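Side-chain contact in CG1507-PB, isoform B (Drosophila melanogaster, PDB 5FGO), which probably binds purine-rich single-stranded DNA and RNA as a member of the PUR family, the present chain being its third Pur-alpha repeat: residues 32-36 with 37-41. Residues are numbered along the deposited sequence; the frame is centred on the assembly and turned at random.
Sequences GQNNR and GVYMR
The ring of Y39 lies across the backbone of G32, its antiparallel hydrogen-bonded partner at the end of a beta hairpin. G32 CA sits over the ring face, 4.0 Å from the centroid and 22° off the normal, a CH-pi contact. G32 O lies over one ring face, offset toward the rim. With CG between its backbone N and carbonyl carbon (chi1 61°), the Y39 side chain leans back over strand 25-34. Two backbone bonds fix this pair: G32 N to Y39 O at 3.1 Å and Y39 N to G32 O at 2.9 Å. N34 N also bonds G37 O, from above its carbonyl plane. Farther toward the turn, N34 crosses Y39 at about a right angle. Its ND2 approaches Y39 CE2 obliquely at 3.8 Å, with amide and ring planes 33° apart. The other end of that amide faces the turn: N34 OD1 takes weak hydrogen bonds from R36 N (3.0 Å) and G37 N (3.4 Å). The face of Q33 and V38 carries a smaller contact. There the two side chains cross at a slant, V38 CG2 lying 3.5 Å from Q33 OE1 and 3.8 Å from Q33 CB. T54 of strand 49-56 touches Y39, and the V38 backbone hydrogen-bonds with that of E57, just past that strand. The chemistry implies a surface hairpin end held mainly by backbone bonds, with the tyrosine laid over a glycine and the N34 amide beside the ring, weakly bonded within the turn.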
loop_
_atom_site.group_PDB
_atom_site.type_symbol
_atom_site.label_atom_id
_atom_site.label_comp_id
_atom_site.label_asym_id
_atom_site.label_seq_id
_atom_site.Cartn_x
_atom_site.Cartn_y
_atom_site.Cartn_z
ATOM N N GLY B 32 1.125 7.332 -11.679
ATOM C CA GLY B 32 2.040 7.848 -12.684
ATOM C C GLY B 32 2.384 6.781 -13.709
ATOM O O GLY B 32 1.997 5.612 -13.555
ATOM N N GLN B 33 3.090 7.171 -14.768
ATOM C CA GLN B 33 3.491 6.183 -15.758
ATOM C C GLN B 33 4.796 6.576 -16.461
ATOM O O GLN B 33 5.014 7.740 -16.785
ATOM C CB GLN B 33 2.391 5.939 -16.806
ATOM C CG GLN B 33 2.224 7.015 -17.849
ATOM C CD GLN B 33 1.284 6.600 -18.964
ATOM O OE1 GLN B 33 0.564 5.609 -18.848
ATOM N NE2 GLN B 33 1.320 7.333 -20.073
ATOM N N ASN B 34 5.680 5.609 -16.645
ATOM C CA ASN B 34 6.868 5.794 -17.480
ATOM C C ASN B 34 6.947 4.679 -18.532
ATOM O O ASN B 34 5.963 3.962 -18.751
ATOM C CB ASN B 34 8.125 5.880 -16.622
ATOM C CG ASN B 34 8.274 4.721 -15.711
ATOM O OD1 ASN B 34 8.251 3.573 -16.148
ATOM N ND2 ASN B 34 8.352 4.999 -14.415
ATOM N N ASN B 35 8.098 4.531 -19.179
ATOM C CA ASN B 35 8.246 3.502 -20.209
ATOM C C ASN B 35 7.957 2.070 -19.737
ATOM O O ASN B 35 7.386 1.280 -20.490
ATOM C CB ASN B 35 9.649 3.573 -20.836
ATOM C CG ASN B 35 9.871 4.864 -21.615
ATOM O OD1 ASN B 35 8.918 5.531 -22.006
ATOM N ND2 ASN B 35 11.125 5.204 -21.867
ATOM N N ARG B 36 8.324 1.715 -18.515
ATOM C CA ARG B 36 7.965 0.384 -18.069
ATOM C C ARG B 36 6.493 0.331 -17.660
ATOM O O ARG B 36 5.919 -0.748 -17.574
ATOM C CB ARG B 36 8.875 -0.133 -16.959
ATOM C CG ARG B 36 10.282 -0.458 -17.439
ATOM C CD ARG B 36 11.114 -0.986 -16.302
ATOM N NE ARG B 36 11.258 0.006 -15.251
ATOM C CZ ARG B 36 11.826 -0.231 -14.076
ATOM N NH1 ARG B 36 12.306 -1.440 -13.782
ATOM N NH2 ARG B 36 11.895 0.749 -13.185
ATOM N N GLY B 37 5.877 1.470 -17.371
ATOM C CA GLY B 37 4.436 1.436 -17.194
ATOM C C GLY B 37 3.789 2.268 -16.121
ATOM O O GLY B 37 4.367 3.222 -15.600
ATOM N N VAL B 38 2.571 1.865 -15.786
ATOM C CA VAL B 38 1.743 2.557 -14.808
ATOM C C VAL B 38 1.990 2.050 -13.378
ATOM O O VAL B 38 2.058 0.848 -13.129
ATOM C CB VAL B 38 0.251 2.366 -15.176
ATOM C CG1 VAL B 38 -0.667 2.908 -14.102
ATOM C CG2 VAL B 38 -0.039 3.011 -16.507
ATOM N N TYR B 39 2.062 2.968 -12.424
ATOM C CA TYR B 39 2.313 2.579 -11.049
ATOM C C TYR B 39 1.488 3.407 -10.053
ATOM O O TYR B 39 0.976 4.488 -10.388
ATOM C CB TYR B 39 3.806 2.714 -10.736
ATOM C CG TYR B 39 4.336 4.132 -10.883
ATOM C CD1 TYR B 39 4.193 5.065 -9.863
ATOM C CD2 TYR B 39 4.943 4.545 -12.063
ATOM C CE1 TYR B 39 4.670 6.366 -10.012
ATOM C CE2 TYR B 39 5.413 5.831 -12.223
ATOM C CZ TYR B 39 5.284 6.736 -11.197
ATOM O OH TYR B 39 5.763 8.014 -11.373
HETATM N N MSE B 40 1.377 2.878 -8.833
HETATM C CA MSE B 40 0.748 3.569 -7.719
HETATM C C MSE B 40 1.787 3.891 -6.636
HETATM O O MSE B 40 2.437 2.998 -6.098
HETATM C CB MSE B 40 -0.381 2.726 -7.116
HETATM C CG MSE B 40 -1.200 3.474 -6.079
HETATM SE SE MSE B 40 -2.306 2.353 -4.961
HETATM C CE MSE B 40 -3.299 1.556 -6.405
ATOM N N ARG B 41 1.946 5.172 -6.325
ATOM C CA ARG B 41 2.799 5.580 -5.233
ATOM C C ARG B 41 1.947 5.789 -3.998
ATOM O O ARG B 41 0.982 6.539 -4.033
ATOM C CB ARG B 41 3.556 6.857 -5.580
ATOM C CG ARG B 41 4.541 7.311 -4.506
ATOM C CD ARG B 41 5.252 8.581 -4.933
ATOM N NE ARG B 41 4.312 9.709 -4.929
ATOM C CZ ARG B 41 4.585 10.948 -5.348
ATOM N NH1 ARG B 41 5.802 11.260 -5.790
ATOM N NH2 ARG B 41 3.636 11.885 -5.311
#